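Long-range contacts in acetylornithine aminotransferase (Aquifex aeolicus, PDB 2EH6), which catalyses the pyridoxal-phosphate-dependent transfer of an amino group from N(2)-acetyl-L-ornithine to 2-oxoglutarate in arginine biosynthesis: residues E124-G129 with I177-Q182; D212-G217 with V236-K241. One frame throughout, in Å; residues are numbered along the deposited sequence.

Contact 1: E124-G129 with I177-Q182; sequences ENSFHG and IIEVIQ. With PLP (pyridoxal-5'-phosphate), chain C.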
ATOM      1  N   GLU A 124       7.755  23.013  -0.995  1.00 32.50           N
ATOM      2  CA  GLU A 124       9.037  22.650  -0.418  1.00 32.80           C
ATOM      3  C   GLU A 124       8.775  22.152   1.000  1.00 32.93           C
ATOM      4  O   GLU A 124       7.872  22.646   1.675  1.00 31.80           O
ATOM      5  CB  GLU A 124       9.964  23.870  -0.383  1.00 35.39           C
ATOM      6  CG  GLU A 124      10.699  24.126  -1.694  1.00 38.98           C
ATOM      7  CD  GLU A 124      11.499  25.417  -1.685  1.00 42.06           C
ATOM      8  OE1 GLU A 124      11.990  25.813  -0.606  1.00 42.20           O
ATOM      9  OE2 GLU A 124      11.646  26.031  -2.762  1.00 43.61           O
ATOM     10  N   ASN A 125       9.565  21.173   1.436  1.00 32.77           N
ATOM     11  CA  ASN A 125       9.439  20.590   2.770  1.00 33.58           C
ATOM     12  C   ASN A 125       8.216  19.708   2.921  1.00 31.37           C
ATOM     13  O   ASN A 125       7.890  19.288   4.029  1.00 31.47           O
ATOM     14  CB  ASN A 125       9.380  21.674   3.841  1.00 36.24           C
ATOM     15  CG  ASN A 125      10.584  22.568   3.821  1.00 38.17           C
ATOM     16  OD1 ASN A 125      11.716  22.099   3.889  1.00 41.87           O
ATOM     17  ND2 ASN A 125      10.350  23.871   3.732  1.00 39.30           N
ATOM     18  N   SER A 126       7.536  19.435   1.815  1.00 30.75           N
ATOM     19  CA  SER A 126       6.353  18.593   1.860  1.00 30.03           C
ATOM     20  C   SER A 126       6.763  17.130   1.799  1.00 29.52           C
ATOM     21  O   SER A 126       7.882  16.798   1.395  1.00 28.52           O
ATOM     22  CB  SER A 126       5.432  18.903   0.684  1.00 30.66           C
ATOM     23  OG  SER A 126       6.008  18.462  -0.536  1.00 31.43           O
ATOM     24  N   PHE A 127       5.855  16.258   2.221  1.00 27.94           N
ATOM     25  CA  PHE A 127       6.107  14.824   2.182  1.00 27.83           C
ATOM     26  C   PHE A 127       4.801  14.152   1.832  1.00 26.35           C
ATOM     27  O   PHE A 127       3.854  14.211   2.608  1.00 27.48           O
ATOM     28  CB  PHE A 127       6.585  14.288   3.531  1.00 27.27           C
ATOM     29  CG  PHE A 127       6.960  12.841   3.480  1.00 28.52           C
ATOM     30  CD1 PHE A 127       8.197  12.452   2.978  1.00 29.75           C
ATOM     31  CD2 PHE A 127       6.037  11.860   3.831  1.00 30.54           C
ATOM     32  CE1 PHE A 127       8.510  11.104   2.815  1.00 31.75           C
ATOM     33  CE2 PHE A 127       6.336  10.511   3.673  1.00 32.73           C
ATOM     34  CZ  PHE A 127       7.574  10.131   3.163  1.00 32.18           C
ATOM     35  N   HIS A 128       4.751  13.505   0.672  1.00 25.57           N
ATOM     36  CA  HIS A 128       3.523  12.856   0.229  1.00 25.32           C
ATOM     37  C   HIS A 128       3.646  11.354  -0.006  1.00 24.13           C
ATOM     38  O   HIS A 128       2.655  10.687  -0.282  1.00 24.85           O
ATOM     39  CB  HIS A 128       3.018  13.545  -1.046  1.00 25.44           C
ATOM     40  CG  HIS A 128       2.736  15.006  -0.866  1.00 25.77           C
ATOM     41  ND1 HIS A 128       1.767  15.475  -0.003  1.00 25.73           N
ATOM     42  CD2 HIS A 128       3.315  16.101  -1.412  1.00 24.75           C
ATOM     43  CE1 HIS A 128       1.766  16.797  -0.024  1.00 25.70           C
ATOM     44  NE2 HIS A 128       2.696  17.201  -0.871  1.00 26.08           N
ATOM     45  N   GLY A 129       4.854  10.818   0.114  1.00 24.92           N
ATOM     46  CA  GLY A 129       5.032   9.393  -0.097  1.00 25.90           C
ATOM     47  C   GLY A 129       6.304   9.048  -0.842  1.00 27.31           C
ATOM     48  O   GLY A 129       6.983   9.931  -1.381  1.00 27.62           O
ATOM     49  N   ILE A 177      -1.081  20.597  -4.744  1.00 31.39           N
ATOM     50  CA  ILE A 177      -1.075  19.615  -3.657  1.00 29.48           C
ATOM     51  C   ILE A 177      -0.454  20.235  -2.411  1.00 28.82           C
ATOM     52  O   ILE A 177       0.655  20.771  -2.468  1.00 28.57           O
ATOM     53  CB  ILE A 177      -0.240  18.375  -4.045  1.00 29.85           C
ATOM     54  CG1 ILE A 177      -0.746  17.800  -5.368  1.00 26.94           C
ATOM     55  CG2 ILE A 177      -0.325  17.329  -2.946  1.00 28.17           C
ATOM     56  CD1 ILE A 177       0.142  16.709  -5.941  1.00 28.43           C
ATOM     57  N   ILE A 178      -1.137  20.136  -1.276  1.00 28.56           N
ATOM     58  CA  ILE A 178      -0.601  20.746  -0.068  1.00 28.37           C
ATOM     59  C   ILE A 178      -1.012  20.061   1.232  1.00 27.51           C
ATOM     60  O   ILE A 178      -2.023  19.363   1.284  1.00 27.74           O
ATOM     61  CB  ILE A 178      -1.052  22.225  -0.007  1.00 29.73           C
ATOM     62  CG1 ILE A 178      -0.341  22.966   1.126  1.00 30.95           C
ATOM     63  CG2 ILE A 178      -2.573  22.290   0.168  1.00 29.19           C
ATOM     64  CD1 ILE A 178      -0.616  24.466   1.135  1.00 32.73           C
ATOM     65  N   GLU A 179      -0.210  20.260   2.275  1.00 26.89           N
ATOM     66  CA  GLU A 179      -0.521  19.737   3.603  1.00 27.22           C
ATOM     67  C   GLU A 179      -0.892  20.985   4.404  1.00 28.16           C
ATOM     68  O   GLU A 179      -0.139  21.953   4.388  1.00 28.11           O
ATOM     69  CB  GLU A 179       0.714  19.091   4.246  1.00 27.45           C
ATOM     70  CG  GLU A 179       1.267  17.898   3.499  1.00 28.71           C
ATOM     71  CD  GLU A 179       2.700  17.602   3.881  1.00 31.03           C
ATOM     72  OE1 GLU A 179       2.933  17.035   4.975  1.00 29.42           O
ATOM     73  OE2 GLU A 179       3.599  17.952   3.091  1.00 31.63           O
ATOM     74  N   VAL A 180      -2.037  20.977   5.084  1.00 29.21           N
ATOM     75  CA  VAL A 180      -2.447  22.133   5.883  1.00 31.65           C
ATOM     76  C   VAL A 180      -1.341  22.442   6.889  1.00 31.61           C
ATOM     77  O   VAL A 180      -1.032  23.604   7.166  1.00 30.71           O
ATOM     78  CB  VAL A 180      -3.779  21.862   6.616  1.00 32.87           C
ATOM     79  CG1 VAL A 180      -4.086  22.994   7.577  1.00 35.91           C
ATOM     80  CG2 VAL A 180      -4.904  21.739   5.597  1.00 35.55           C
ATOM     81  N   ILE A 181      -0.758  21.381   7.436  1.00 30.73           N
ATOM     82  CA  ILE A 181       0.365  21.475   8.364  1.00 29.41           C
ATOM     83  C   ILE A 181       1.337  20.394   7.883  1.00 29.75           C
ATOM     84  O   ILE A 181       0.974  19.220   7.813  1.00 26.96           O
ATOM     85  CB  ILE A 181      -0.042  21.163   9.830  1.00 29.08           C
ATOM     86  CG1 ILE A 181      -1.044  22.203  10.340  1.00 30.71           C
ATOM     87  CG2 ILE A 181       1.200  21.172  10.721  1.00 28.16           C
ATOM     88  CD1 ILE A 181      -1.553  21.933  11.747  1.00 30.25           C
ATOM     89  N   GLN A 182       2.557  20.783   7.528  1.00 31.01           N
ATOM     90  CA  GLN A 182       3.542  19.811   7.059  1.00 32.32           C
ATOM     91  C   GLN A 182       4.186  19.125   8.262  1.00 32.22           C
ATOM     92  O   GLN A 182       5.039  19.703   8.929  1.00 33.93           O
ATOM     93  CB  GLN A 182       4.625  20.501   6.228  1.00 31.57           C
ATOM     94  CG  GLN A 182       4.113  21.318   5.051  1.00 31.48           C
ATOM     95  CD  GLN A 182       5.249  21.928   4.251  1.00 31.72           C
ATOM     96  OE1 GLN A 182       6.133  22.570   4.813  1.00 30.84           O
ATOM     97  NE2 GLN A 182       5.231  21.730   2.934  1.00 31.77           N
TER
HETATM   98  N1  PLP C1001       1.700  12.087   3.063  1.00 40.84           N
HETATM   99  C2  PLP C1001       1.770  12.642   4.288  1.00 41.06           C
HETATM  100  C2A PLP C1001       1.322  14.065   4.500  1.00 40.23           C
HETATM  101  C3  PLP C1001       2.261  11.899   5.380  1.00 43.17           C
HETATM  102  O3  PLP C1001       2.333  12.460   6.626  1.00 48.34           O
HETATM  103  C4  PLP C1001       2.682  10.545   5.161  1.00 41.56           C
HETATM  104  C4A PLP C1001       3.186   9.760   6.313  1.00 43.09           C
HETATM  105  C5  PLP C1001       2.590   9.993   3.820  1.00 40.82           C
HETATM  106  C6  PLP C1001       2.087  10.815   2.801  1.00 41.32           C
HETATM  107  C5A PLP C1001       3.026   8.568   3.520  1.00 40.81           C
HETATM  108  O4P PLP C1001       2.053   7.657   4.033  1.00 41.58           O
HETATM  109  P   PLP C1001       2.527   6.137   3.723  1.00 39.36           P
HETATM  110  O1P PLP C1001       1.499   5.221   4.268  1.00 39.63           O
HETATM  111  O2P PLP C1001       2.684   5.873   2.158  1.00 41.05           O
HETATM  112  O3P PLP C1001       3.940   5.866   4.447  1.00 38.70           O
HETATM  113  O   HOH W   1       7.783  24.700   4.615  1.00 32.23           O
HETATM  114  O   HOH W   2       5.771  17.496   5.395  1.00 36.90           O
HETATM  115  O   HOH W   3       2.761  19.815  -0.979  1.00 29.09           O
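Glu179 reaches across to the loop carrying Phe127, and its OE2 accepts the backbone N-H of Phe127 at 3.0 Å. Its CG lies anti to the carbonyl carbon (chi1 -62°) and the chain runs on extended, which brings the carboxylate against the loop backbone; the N-H meets it from above the carboxylate plane. Glu179 OE1, 3.4 Å from C2A of the cofactor, takes a water proton, and that water also donates to Asn125 O. On the His128 side, the imidazole ring has Ile177 CG2 over one face, a CH-pi contact 3.8 Å from the ring centroid, while Glu179 CG approaches CE1 obliquely. Ring and carboxylate planes stand 67° apart. In the plane of the imidazole a water sits 2.6 Å from His128 NE2 and donates to Ile177 O; ND1 is bonded to Asp212. At the outer end Gln182 NE2 donates to Glu124 O (3.1 Å) within its own amide plane, and OE1 is served by Asn188 and a water shared with Asn125 ND2. An alanine in place of Glu179 would probably leave the Phe127 N-H without its acceptor and open a gap beside His128 and the cofactor methyl. The loop follows strand 119-123, which pairs with strand 173-178; strand 208-212 flanks the latter on its other side, and helix 192-205 packs on Ile178.

Contact 2: D212-G217 with V236-K241; sequences DEVQTG and VIALAK. With PLP (pyridoxal-5'-phosphate), chain C.
Val214 is the tight part of the contact. Its CG2 rests near Ala238 CB, and Val214 CG1 lies 3.5 Å from Lys241 NZ, with Ala240 CB also close. CG1 stands anti to the backbone N (chi1 166°), which presents it to the face of the cofactor ring. Val214 CG1 lies 3.6 Å from PLP C4. The lysine chain crosses the valine at about a right angle. Asp212 and Ala238 form a parallel bridge, and Leu239 CD2 packs against Glu213 CB and directly on the CA of Gly217, which has no side chain. The backbone joining is looser: Glu213 N makes just a weak bond to Ala238 O, and past the bridge no regular strand pairing continues, although the chains stay close. A water that accepts from Ala240 N (2.7 Å) and donates to Glu213 O bridges the segments. Asp212 OD1 closes an Asx turn on Val214 N; the turn and His128, bonded to OD2, together hold the carboxylate's rotation. Asp212 OD2 lies 2.8 Å from PLP N1. Lys241 NZ is joined covalently to PLP C4A, consistent with the internal aldimine of fold type I aminotransferases, in which such an aspartate is thought to keep the pyridine nitrogen protonated and strengthen the ring as an electron sink.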
ATOM      1  N   ASP A 212      -3.428  16.892   1.172  1.00 27.62           N
ATOM      2  CA  ASP A 212      -2.936  15.632   1.701  1.00 25.71           C
ATOM      3  C   ASP A 212      -3.218  15.623   3.202  1.00 24.40           C
ATOM      4  O   ASP A 212      -2.520  16.290   3.962  1.00 24.46           O
ATOM      5  CB  ASP A 212      -1.424  15.529   1.463  1.00 25.31           C
ATOM      6  CG  ASP A 212      -0.840  14.220   1.967  1.00 27.45           C
ATOM      7  OD1 ASP A 212      -1.443  13.599   2.867  1.00 29.57           O
ATOM      8  OD2 ASP A 212       0.234  13.820   1.477  1.00 28.31           O
ATOM      9  N   GLU A 213      -4.238  14.883   3.629  1.00 25.12           N
ATOM     10  CA  GLU A 213      -4.557  14.813   5.055  1.00 24.73           C
ATOM     11  C   GLU A 213      -4.157  13.476   5.685  1.00 23.56           C
ATOM     12  O   GLU A 213      -4.710  13.067   6.702  1.00 24.15           O
ATOM     13  CB  GLU A 213      -6.050  15.079   5.278  1.00 24.15           C
ATOM     14  CG  GLU A 213      -6.432  16.519   4.941  1.00 24.09           C
ATOM     15  CD  GLU A 213      -7.042  17.260   6.113  1.00 28.20           C
ATOM     16  OE1 GLU A 213      -6.718  16.924   7.281  1.00 27.32           O
ATOM     17  OE2 GLU A 213      -7.833  18.191   5.861  1.00 26.73           O
ATOM     18  N   VAL A 214      -3.182  12.809   5.084  1.00 24.04           N
ATOM     19  CA  VAL A 214      -2.709  11.525   5.601  1.00 24.16           C
ATOM     20  C   VAL A 214      -2.264  11.658   7.047  1.00 23.92           C
ATOM     21  O   VAL A 214      -2.556  10.800   7.873  1.00 23.15           O
ATOM     22  CB  VAL A 214      -1.534  10.988   4.750  1.00 25.56           C
ATOM     23  CG1 VAL A 214      -0.820   9.843   5.478  1.00 25.49           C
ATOM     24  CG2 VAL A 214      -2.071  10.490   3.412  1.00 24.97           C
ATOM     25  N   GLN A 215      -1.563  12.747   7.343  1.00 25.17           N
ATOM     26  CA  GLN A 215      -1.065  13.003   8.686  1.00 28.13           C
ATOM     27  C   GLN A 215      -2.006  13.852   9.540  1.00 27.98           C
ATOM     28  O   GLN A 215      -2.187  13.578  10.724  1.00 26.41           O
ATOM     29  CB  GLN A 215       0.301  13.693   8.605  1.00 32.88           C
ATOM     30  CG  GLN A 215       0.780  14.280   9.923  1.00 38.93           C
ATOM     31  CD  GLN A 215       1.796  13.415  10.640  1.00 43.31           C
ATOM     32  OE1 GLN A 215       2.987  13.744  10.685  1.00 43.79           O
ATOM     33  NE2 GLN A 215       1.336  12.298  11.203  1.00 43.55           N
ATOM     34  N   THR A 216      -2.607  14.879   8.942  1.00 27.12           N
ATOM     35  CA  THR A 216      -3.507  15.769   9.678  1.00 26.52           C
ATOM     36  C   THR A 216      -4.935  15.260   9.823  1.00 25.92           C
ATOM     37  O   THR A 216      -5.684  15.736  10.675  1.00 27.82           O
ATOM     38  CB  THR A 216      -3.620  17.151   8.997  1.00 27.83           C
ATOM     39  OG1 THR A 216      -4.177  16.981   7.691  1.00 27.76           O
ATOM     40  CG2 THR A 216      -2.258  17.824   8.892  1.00 28.98           C
ATOM     41  N   GLY A 217      -5.315  14.305   8.990  1.00 25.32           N
ATOM     42  CA  GLY A 217      -6.676  13.805   9.022  1.00 26.23           C
ATOM     43  C   GLY A 217      -7.137  12.956  10.190  1.00 28.65           C
ATOM     44  O   GLY A 217      -6.346  12.482  11.014  1.00 26.63           O
ATOM     45  N   VAL A 236     -10.136  17.266  -3.744  1.00 29.08           N
ATOM     46  CA  VAL A 236      -9.714  15.924  -3.352  1.00 28.64           C
ATOM     47  C   VAL A 236      -8.844  15.974  -2.098  1.00 28.41           C
ATOM     48  O   VAL A 236      -8.047  16.894  -1.922  1.00 27.73           O
ATOM     49  CB  VAL A 236      -8.868  15.239  -4.458  1.00 28.53           C
ATOM     50  CG1 VAL A 236      -8.592  13.782  -4.076  1.00 27.85           C
ATOM     51  CG2 VAL A 236      -9.581  15.305  -5.801  1.00 26.62           C
ATOM     52  N   ILE A 237      -9.012  14.995  -1.215  1.00 29.03           N
ATOM     53  CA  ILE A 237      -8.158  14.917  -0.033  1.00 27.66           C
ATOM     54  C   ILE A 237      -7.669  13.474   0.073  1.00 25.67           C
ATOM     55  O   ILE A 237      -8.338  12.553  -0.399  1.00 23.00           O
ATOM     56  CB  ILE A 237      -8.894  15.309   1.277  1.00 28.81           C
ATOM     57  CG1 ILE A 237     -10.050  14.351   1.553  1.00 27.52           C
ATOM     58  CG2 ILE A 237      -9.382  16.759   1.182  1.00 31.35           C
ATOM     59  CD1 ILE A 237     -10.691  14.560   2.916  1.00 27.42           C
ATOM     60  N   ALA A 238      -6.493  13.290   0.663  1.00 24.08           N
ATOM     61  CA  ALA A 238      -5.926  11.956   0.836  1.00 22.79           C
ATOM     62  C   ALA A 238      -5.896  11.664   2.332  1.00 21.08           C
ATOM     63  O   ALA A 238      -5.585  12.543   3.132  1.00 22.37           O
ATOM     64  CB  ALA A 238      -4.511  11.900   0.252  1.00 22.42           C
ATOM     65  N   LEU A 239      -6.229  10.432   2.701  1.00 22.40           N
ATOM     66  CA  LEU A 239      -6.261  10.035   4.106  1.00 22.80           C
ATOM     67  C   LEU A 239      -5.567   8.700   4.297  1.00 22.27           C
ATOM     68  O   LEU A 239      -5.491   7.902   3.371  1.00 22.63           O
ATOM     69  CB  LEU A 239      -7.711   9.891   4.581  1.00 22.02           C
ATOM     70  CG  LEU A 239      -8.631  11.112   4.534  1.00 22.22           C
ATOM     71  CD1 LEU A 239     -10.072  10.646   4.633  1.00 25.71           C
ATOM     72  CD2 LEU A 239      -8.284  12.085   5.662  1.00 22.48           C
ATOM     73  N   ALA A 240      -5.080   8.464   5.513  1.00 25.25           N
ATOM     74  CA  ALA A 240      -4.431   7.206   5.863  1.00 24.54           C
ATOM     75  C   ALA A 240      -4.012   7.250   7.327  1.00 26.27           C
ATOM     76  O   ALA A 240      -4.677   7.871   8.154  1.00 25.61           O
ATOM     77  CB  ALA A 240      -3.220   6.950   4.966  1.00 24.41           C
ATOM     78  N   LYS A 241      -2.901   6.597   7.639  1.00 27.12           N
ATOM     79  CA  LYS A 241      -2.393   6.547   9.000  1.00 26.04           C
ATOM     80  C   LYS A 241      -3.478   6.333  10.064  1.00 25.35           C
ATOM     81  O   LYS A 241      -4.061   5.248  10.155  1.00 23.89           O
ATOM     82  CB  LYS A 241      -1.578   7.813   9.302  1.00 27.53           C
ATOM     83  CG  LYS A 241      -0.264   7.889   8.504  1.00 32.18           C
ATOM     84  CD  LYS A 241       0.734   8.869   9.107  1.00 32.86           C
ATOM     85  CE  LYS A 241       2.131   8.722   8.472  1.00 39.25           C
ATOM     86  NZ  LYS A 241       2.165   9.461   7.189  1.00 42.47           N
TER
HETATM   87  N1  PLP C1001       1.700  12.087   3.063  1.00 40.84           N
HETATM   88  C2  PLP C1001       1.770  12.642   4.288  1.00 41.06           C
HETATM   89  C2A PLP C1001       1.322  14.065   4.500  1.00 40.23           C
HETATM   90  C3  PLP C1001       2.261  11.899   5.380  1.00 43.17           C
HETATM   91  O3  PLP C1001       2.333  12.460   6.626  1.00 48.34           O
HETATM   92  C4  PLP C1001       2.682  10.545   5.161  1.00 41.56           C
HETATM   93  C4A PLP C1001       3.186   9.760   6.313  1.00 43.09           C
HETATM   94  C5  PLP C1001       2.590   9.993   3.820  1.00 40.82           C
HETATM   95  C6  PLP C1001       2.087  10.815   2.801  1.00 41.32           C
HETATM   96  C5A PLP C1001       3.026   8.568   3.520  1.00 40.81           C
HETATM   97  O4P PLP C1001       2.053   7.657   4.033  1.00 41.58           O
HETATM   98  P   PLP C1001       2.527   6.137   3.723  1.00 39.36           P
HETATM   99  O1P PLP C1001       1.499   5.221   4.268  1.00 39.63           O
HETATM  100  O2P PLP C1001       2.684   5.873   2.158  1.00 41.05           O
HETATM  101  O3P PLP C1001       3.940   5.866   4.447  1.00 38.70           O
HETATM  102  O   HOH W   4      -5.644  10.369   7.395  1.00 28.05           O

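In the fold
The centres of contacts 1 and 2 lie about 10 Å apart on one mixed sheet, and the cofactor is shared between them. Strands 173-178 and 208-212 run side by side, with Ile178 O 2.8 Å from Asp212 N. The more telling join is His128 ND1 to Asp212 OD2, a 2.7 Å hydrogen bond through which the His128 side chain probably orients the carboxylate that contact 2 turns to the pyridine nitrogen. On the cofactor ring, Phe127 of contact 1 brings its edge over one face and Val214 of contact 2 covers the opposite one. The backbone N atoms of Gly95 and Thr96, and Thr270 OG1 of the second subunit, also hydrogen-bond the cofactor, placing the site at the dimer interface.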